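Local coordinates for ActII protein (Streptomyces coelicolor, PDB 2OPT) that probably binds regulatory DNA as a transcriptional repressor of the TetR family, and binds actinorhodin and its biosynthetic precursor (S)-DNPA, at residues L6-D9 and R10-T14; D20-G23 and L24-S28; Q78-E81 and M82-L86. One frame throughout, in Å; residues are numbered along the deposited sequence.

Interaction 1. Residues L6-D9 and R10-T14; sequences LTQD and RIVVT
With chi1 at 60°, T7 sets OG1 between its own backbone N and carbonyl carbon, and from there the hydroxyl oxygen reaches forward to the backbone N-H of R10 in the first turn of helix 8-22. OG1 accepts from R10 N at 3.1 Å, with an N-H...O angle of 151°, and also lies against R10 CB. The I11 side chain has CG1 beside the backbone N (chi1 -66°), which brings that branch back toward L6 and T7, just before the helix. I11 CG1 packs on L6 CG at 3.7 Å, the two side chains crossing at about a right angle, and the same CG1 sits 3.1 Å from T7 O. That carbonyl oxygen takes I11 N at 3.2 Å and, weakly, R10 N, so T7 holds the opening turn through both hydroxyl and backbone. From Q8 O to V12 N and from D9 O to V13 N the regular helical bonds follow. V13 CG2 lies against the carboxylate of D9, 3.7 Å from OD1. Helix 40-47 receives L6 on S42 and I11 on L43, H46 and V47, while V12 packs on L56, V57 and I60 of helix 50-61. A threonine N-cap straddled by an apolar contact from L6 to I11 is the hydrophobic staple form of helix start, here opening the first helix of a TetR-type DNA-binding domain.

Interaction 2. Residues D20-G23 and L24-S28; sequences DAEG and LDALS
E22 and A26 touch methylene to methyl where helix 8-22 gives way to the turn that leads into helix 29-36, the first helix of the predicted helix-turn-helix motif; just before them, D20 hydrogen-bonds H93. At E22 the CB atom meets A26 CB at 3.6 Å. Its CG lies beside the backbone N (chi1 -64°), and the extended chain beyond carries the carboxylate past the alanine, with OE1 3.8 Å from A26 CB. The strongest polar partner of this carboxylate is R31 of helix 29-36, a salt bridge that spans the turn. G23 is the first residue to leave helical backbone angles, with a positive phi of 90°. Having no CB, it keeps clear of the carbonyl oxygen of E22 at these angles, and the chain can bend sharply here. G23 O points into the following turn and receives a weak bond from A26 N at 3.4 Å, with an N-H...O angle of 127°. L24 and L27 then enter the core between helices 8-22 and 50-61, and S28 caps helix 29-36 through OG to R31 N. One water bridges the two sides of the turn: it donates to E22 O at a short 2.5 Å and accepts a weak bond from A26 N at 3.3 Å.

Interaction 3. Residues Q78-E81 and M82-L86; sequences QVKE and MCRSL
K80 CB, one helical turn earlier, lies over one face of the R84 guanidinium, 3.8 Å above the plane and offset toward the rim, while E81 N approaches the group obliquely. K80 and R84 run side by side in the same direction. Both have CG beside the backbone N (K80 chi1 -68°), and K80 stays extended, so its aliphatic chain follows the arginine and CD comes within 3.8 Å of R84 NH1. The contact is one of methylenes against a flat cation; the charged ends, K80 NZ and R84 NH1, stay 5.1 Å apart. R84 NE makes a salt bridge to E202 of helix 197-219, which probably offsets the like charges and helps to hold the guanidinium in place. Farther round the helix, V79 and M82 lie alongside each other, pointing the same way. The bend at M82 chi3 (94°) turns the terminal methyl to the valine, so that CE meets V79 CG1 at 4.1 Å. C83 SG lies more loosely by the same methyl branch, at 4.5 Å from V79 CG1. The backbone beneath is regular: R84 N donates to K80 O at 2.8 Å, and the N atoms of M82, C83 and S85 bond to the carbonyls of Q78, V79 and E81. Two polar side chains tie this helix to the segment leading into it, Q78 through E71 and E69, S85 through E66. K80 and C83 pack on L205 of helix 197-219, V79 and C83 on L138 of helix 128-150, and M82 on T117 of helix 108-123. These are i to i+3 and i to i+4 contacts of a helix packed among its neighbours in the all-helical C-terminal domain of a TetR-family regulator.

The three contacts follow one another along the chain. Interactions 1 and 2 sit at the beginning and end of helix 8-22, their centres about 16 Å apart and nearest atoms about 6 Å apart, without touching. The first packs against helices 40-47 and 50-61; the second leads into helix 29-36. Both belong to the helix and turn that lead into the predicted helix-turn-helix, which begins at S28. Interaction 3 lies within helix 75-92 of the C-terminal domain, its centre about 29 Å from that of interaction 1 and 27 Å from that of interaction 2, on the opposite side of the chain's centre from interaction 2. The set thus samples both parts of a TetR-like regulator, the probable DNA-reading and ligand-sensing regions.

Interaction 1. Residues L6-D9 and R10-T14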
loop_
_atom_site.group_PDB
_atom_site.type_symbol
_atom_site.label_atom_id
_atom_site.label_comp_id
_atom_site.label_asym_id
_atom_site.label_seq_id
_atom_site.Cartn_x
_atom_site.Cartn_y
_atom_site.Cartn_z
ATOM N N LEU A 6 -29.967 23.144 1.974
ATOM C CA LEU A 6 -28.884 22.213 1.848
ATOM C C LEU A 6 -29.394 20.816 2.064
ATOM O O LEU A 6 -30.225 20.570 2.973
ATOM C CB LEU A 6 -27.880 22.526 2.960
ATOM C CG LEU A 6 -26.452 22.929 2.585
ATOM C CD1 LEU A 6 -26.356 23.951 1.461
ATOM C CD2 LEU A 6 -25.771 23.399 3.831
ATOM N N THR A 7 -28.872 19.881 1.279
ATOM C CA THR A 7 -29.011 18.430 1.547
ATOM C C THR A 7 -27.583 17.886 1.685
ATOM O O THR A 7 -26.600 18.512 1.248
ATOM C CB THR A 7 -29.682 17.683 0.379
ATOM O OG1 THR A 7 -28.887 17.854 -0.797
ATOM C CG2 THR A 7 -31.092 18.212 0.070
ATOM N N GLN A 8 -27.460 16.735 2.303
ATOM C CA GLN A 8 -26.177 16.058 2.414
ATOM C C GLN A 8 -25.598 15.852 0.998
ATOM O O GLN A 8 -24.437 16.123 0.756
ATOM C CB GLN A 8 -26.395 14.717 3.051
ATOM C CG GLN A 8 -25.100 14.009 3.307
ATOM C CD GLN A 8 -25.322 12.668 3.909
ATOM O OE1 GLN A 8 -25.273 11.650 3.211
ATOM N NE2 GLN A 8 -25.596 12.645 5.207
ATOM N N ASP A 9 -26.409 15.375 0.065
ATOM C CA ASP A 9 -25.885 15.087 -1.276
ATOM C C ASP A 9 -25.309 16.314 -1.959
ATOM O O ASP A 9 -24.302 16.193 -2.665
ATOM C CB ASP A 9 -26.932 14.438 -2.202
ATOM C CG ASP A 9 -26.313 13.964 -3.576
ATOM O OD1 ASP A 9 -25.279 13.195 -3.580
ATOM O OD2 ASP A 9 -26.876 14.377 -4.649
ATOM N N ARG A 10 -25.959 17.474 -1.824
ATOM C CA ARG A 10 -25.533 18.663 -2.609
ATOM C C ARG A 10 -24.203 19.085 -2.006
ATOM O O ARG A 10 -23.280 19.531 -2.667
ATOM C CB ARG A 10 -26.555 19.800 -2.458
ATOM C CG ARG A 10 -26.046 21.192 -2.855
ATOM C CD ARG A 10 -25.540 21.239 -4.288
ATOM N NE ARG A 10 -26.608 20.896 -5.240
ATOM C CZ ARG A 10 -26.395 20.361 -6.445
ATOM N NH1 ARG A 10 -27.429 20.104 -7.262
ATOM N NH2 ARG A 10 -25.150 20.090 -6.827
ATOM N N ILE A 11 -24.134 18.977 -0.716
ATOM C CA ILE A 11 -22.907 19.321 -0.031
ATOM C C ILE A 11 -21.719 18.451 -0.486
ATOM O O ILE A 11 -20.624 18.946 -0.719
ATOM C CB ILE A 11 -23.069 19.152 1.510
ATOM C CG1 ILE A 11 -24.095 20.161 2.124
ATOM C CG2 ILE A 11 -21.652 19.280 2.251
ATOM C CD1 ILE A 11 -24.481 19.790 3.694
ATOM N N VAL A 12 -21.920 17.141 -0.497
ATOM C CA VAL A 12 -20.853 16.199 -0.868
ATOM C C VAL A 12 -20.435 16.338 -2.305
ATOM O O VAL A 12 -19.257 16.238 -2.623
ATOM C CB VAL A 12 -21.246 14.732 -0.429
ATOM C CG1 VAL A 12 -20.165 13.727 -0.822
ATOM C CG2 VAL A 12 -21.363 14.731 1.068
ATOM N N VAL A 13 -21.398 16.563 -3.196
ATOM C CA VAL A 13 -21.092 16.696 -4.559
ATOM C C VAL A 13 -20.198 17.942 -4.751
ATOM O O VAL A 13 -19.256 17.892 -5.499
ATOM C CB VAL A 13 -22.407 16.873 -5.373
ATOM C CG1 VAL A 13 -22.139 17.458 -6.830
ATOM C CG2 VAL A 13 -23.170 15.566 -5.461
ATOM N N THR A 14 -20.555 19.056 -4.096
ATOM C CA THR A 14 -19.787 20.297 -4.145
ATOM C C THR A 14 -18.387 20.055 -3.633
ATOM O O THR A 14 -17.434 20.489 -4.234
ATOM C CB THR A 14 -20.513 21.364 -3.273
ATOM O OG1 THR A 14 -21.812 21.594 -3.847
ATOM C CG2 THR A 14 -19.745 22.693 -3.227
#

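Interaction 2. Residues D20-G23 and L24-S28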
loop_
_atom_site.group_PDB
_atom_site.type_symbol
_atom_site.label_atom_id
_atom_site.label_comp_id
_atom_site.label_asym_id
_atom_site.label_seq_id
_atom_site.Cartn_x
_atom_site.Cartn_y
_atom_site.Cartn_z
ATOM N N ASP A 20 -11.713 17.537 -6.857
ATOM C CA ASP A 20 -11.345 17.157 -8.231
ATOM C C ASP A 20 -10.516 18.262 -8.897
ATOM O O ASP A 20 -9.575 17.980 -9.658
ATOM C CB ASP A 20 -12.611 16.842 -9.048
ATOM C CG ASP A 20 -13.201 15.427 -8.728
ATOM O OD1 ASP A 20 -12.528 14.634 -8.070
ATOM O OD2 ASP A 20 -14.331 15.112 -9.147
ATOM N N ALA A 21 -10.871 19.514 -8.616
ATOM C CA ALA A 21 -10.268 20.641 -9.343
ATOM C C ALA A 21 -9.062 21.186 -8.610
ATOM O O ALA A 21 -8.193 21.786 -9.239
ATOM C CB ALA A 21 -11.306 21.773 -9.576
ATOM N N GLU A 22 -9.018 21.015 -7.287
ATOM C CA GLU A 22 -8.045 21.751 -6.504
ATOM C C GLU A 22 -7.293 20.911 -5.451
ATOM O O GLU A 22 -6.309 21.370 -4.847
ATOM C CB GLU A 22 -8.713 22.979 -5.869
ATOM C CG GLU A 22 -9.216 24.009 -6.884
ATOM C CD GLU A 22 -9.934 25.141 -6.201
ATOM O OE1 GLU A 22 -9.489 25.540 -5.114
ATOM O OE2 GLU A 22 -10.956 25.612 -6.728
ATOM N N GLY A 23 -7.712 19.682 -5.265
ATOM C CA GLY A 23 -6.948 18.796 -4.416
ATOM C C GLY A 23 -7.418 18.888 -2.986
ATOM O O GLY A 23 -8.164 19.789 -2.618
ATOM N N LEU A 24 -6.993 17.926 -2.201
ATOM C CA LEU A 24 -7.424 17.763 -0.844
ATOM C C LEU A 24 -7.114 18.945 0.083
ATOM O O LEU A 24 -7.833 19.169 1.069
ATOM C CB LEU A 24 -6.775 16.478 -0.282
ATOM C CG LEU A 24 -7.169 15.950 1.099
ATOM C CD1 LEU A 24 -8.660 15.697 1.282
ATOM C CD2 LEU A 24 -6.412 14.703 1.376
ATOM N N ASP A 25 -6.036 19.680 -0.161
ATOM C CA ASP A 25 -5.692 20.704 0.837
ATOM C C ASP A 25 -6.611 21.926 0.706
ATOM O O ASP A 25 -6.929 22.575 1.697
ATOM C CB ASP A 25 -4.204 21.068 0.809
ATOM C CG ASP A 25 -3.299 19.929 1.293
ATOM O OD1 ASP A 25 -3.725 19.025 2.033
ATOM O OD2 ASP A 25 -2.119 19.933 0.915
ATOM N N ALA A 26 -7.084 22.169 -0.514
ATOM C CA ALA A 26 -8.044 23.221 -0.844
ATOM C C ALA A 26 -9.413 22.977 -0.246
ATOM O O ALA A 26 -10.227 23.904 -0.167
ATOM C CB ALA A 26 -8.168 23.341 -2.344
ATOM N N LEU A 27 -9.680 21.723 0.162
ATOM C CA LEU A 27 -10.996 21.370 0.686
ATOM C C LEU A 27 -11.041 21.535 2.199
ATOM O O LEU A 27 -10.754 20.585 2.923
ATOM C CB LEU A 27 -11.400 19.949 0.268
ATOM C CG LEU A 27 -12.774 19.455 0.764
ATOM C CD1 LEU A 27 -13.876 20.348 0.293
ATOM C CD2 LEU A 27 -13.008 18.009 0.297
ATOM N N SER A 28 -11.388 22.747 2.661
ATOM C CA SER A 28 -11.575 23.051 4.074
ATOM C C SER A 28 -13.056 23.250 4.260
ATOM O O SER A 28 -13.769 23.509 3.294
ATOM C CB SER A 28 -10.835 24.338 4.455
ATOM O OG SER A 28 -11.380 25.423 3.747
HETATM O O HOH W 1 -4.894 21.074 -2.760
#

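Interaction 3. Residues Q78-E81 and M82-L86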
loop_
_atom_site.group_PDB
_atom_site.type_symbol
_atom_site.label_atom_id
_atom_site.label_comp_id
_atom_site.label_asym_id
_atom_site.label_seq_id
_atom_site.Cartn_x
_atom_site.Cartn_y
_atom_site.Cartn_z
ATOM N N GLN A 78 -13.516 -11.378 -14.389
ATOM C CA GLN A 78 -14.457 -10.511 -13.669
ATOM C C GLN A 78 -13.780 -9.811 -12.476
ATOM O O GLN A 78 -14.093 -8.669 -12.140
ATOM C CB GLN A 78 -15.669 -11.307 -13.194
ATOM C CG GLN A 78 -16.662 -11.574 -14.257
ATOM C CD GLN A 78 -17.987 -12.040 -13.716
ATOM O OE1 GLN A 78 -18.073 -13.032 -12.989
ATOM N NE2 GLN A 78 -19.044 -11.394 -14.162
ATOM N N VAL A 79 -12.884 -10.529 -11.801
ATOM C CA VAL A 79 -12.083 -9.931 -10.721
ATOM C C VAL A 79 -11.192 -8.847 -11.333
ATOM O O VAL A 79 -11.189 -7.707 -10.891
ATOM C CB VAL A 79 -11.284 -11.022 -9.974
ATOM C CG1 VAL A 79 -10.530 -10.430 -8.788
ATOM C CG2 VAL A 79 -12.252 -12.043 -9.416
ATOM N N LYS A 80 -10.439 -9.162 -12.362
ATOM C CA LYS A 80 -9.753 -8.096 -13.100
ATOM C C LYS A 80 -10.618 -6.897 -13.379
ATOM O O LYS A 80 -10.216 -5.756 -13.089
ATOM C CB LYS A 80 -9.207 -8.640 -14.415
ATOM C CG LYS A 80 -8.069 -9.624 -14.156
ATOM C CD LYS A 80 -7.444 -10.144 -15.455
ATOM C CE LYS A 80 -6.184 -10.956 -15.093
ATOM N NZ LYS A 80 -5.618 -11.455 -16.360
ATOM N N GLU A 81 -11.797 -7.147 -13.954
ATOM C CA GLU A 81 -12.755 -6.098 -14.360
ATOM C C GLU A 81 -13.108 -5.180 -13.205
ATOM O O GLU A 81 -13.145 -3.952 -13.339
ATOM C CB GLU A 81 -14.065 -6.722 -14.866
ATOM C CG GLU A 81 -15.259 -5.715 -14.897
ATOM C CD GLU A 81 -16.646 -6.344 -15.168
ATOM O OE1 GLU A 81 -16.745 -7.550 -15.451
ATOM O OE2 GLU A 81 -17.642 -5.585 -15.119
ATOM N N MET A 82 -13.434 -5.795 -12.072
ATOM C CA MET A 82 -13.792 -5.063 -10.863
ATOM C C MET A 82 -12.619 -4.247 -10.330
ATOM O O MET A 82 -12.804 -3.147 -9.809
ATOM C CB MET A 82 -14.294 -6.030 -9.788
ATOM C CG MET A 82 -14.119 -5.531 -8.364
ATOM S SD MET A 82 -14.257 -6.859 -7.153
ATOM C CE MET A 82 -12.538 -7.317 -6.954
ATOM N N CYS A 83 -11.413 -4.790 -10.462
ATOM C CA CYS A 83 -10.209 -4.095 -10.017
ATOM C C CYS A 83 -9.893 -2.911 -10.924
ATOM O O CYS A 83 -9.482 -1.849 -10.455
ATOM C CB CYS A 83 -9.020 -5.056 -9.974
ATOM S SG CYS A 83 -9.042 -6.209 -8.583
ATOM N N ARG A 84 -10.087 -3.102 -12.225
ATOM C CA ARG A 84 -9.870 -2.039 -13.198
ATOM C C ARG A 84 -10.853 -0.894 -12.981
ATOM O O ARG A 84 -10.522 0.273 -13.187
ATOM C CB ARG A 84 -9.997 -2.583 -14.622
ATOM C CG ARG A 84 -8.798 -3.399 -15.085
ATOM C CD ARG A 84 -8.920 -3.776 -16.556
ATOM N NE ARG A 84 -8.134 -4.961 -16.887
ATOM C CZ ARG A 84 -8.638 -6.061 -17.439
ATOM N NH1 ARG A 84 -7.848 -7.092 -17.709
ATOM N NH2 ARG A 84 -9.931 -6.131 -17.723
ATOM N N SER A 85 -12.065 -1.240 -12.560
ATOM C CA SER A 85 -13.097 -0.233 -12.223
ATOM C C SER A 85 -12.735 0.650 -11.026
ATOM O O SER A 85 -12.924 1.872 -11.026
ATOM C CB SER A 85 -14.443 -0.941 -11.948
ATOM O OG SER A 85 -15.549 -0.031 -12.007
ATOM N N LEU A 86 -12.201 0.034 -9.989
ATOM C CA LEU A 86 -11.698 0.765 -8.880
ATOM C C LEU A 86 -10.548 1.676 -9.264
ATOM O O LEU A 86 -10.485 2.831 -8.830
ATOM C CB LEU A 86 -11.169 -0.243 -7.845
ATOM C CG LEU A 86 -10.819 0.369 -6.500
ATOM C CD1 LEU A 86 -11.966 1.141 -5.785
ATOM C CD2 LEU A 86 -10.315 -0.746 -5.593
#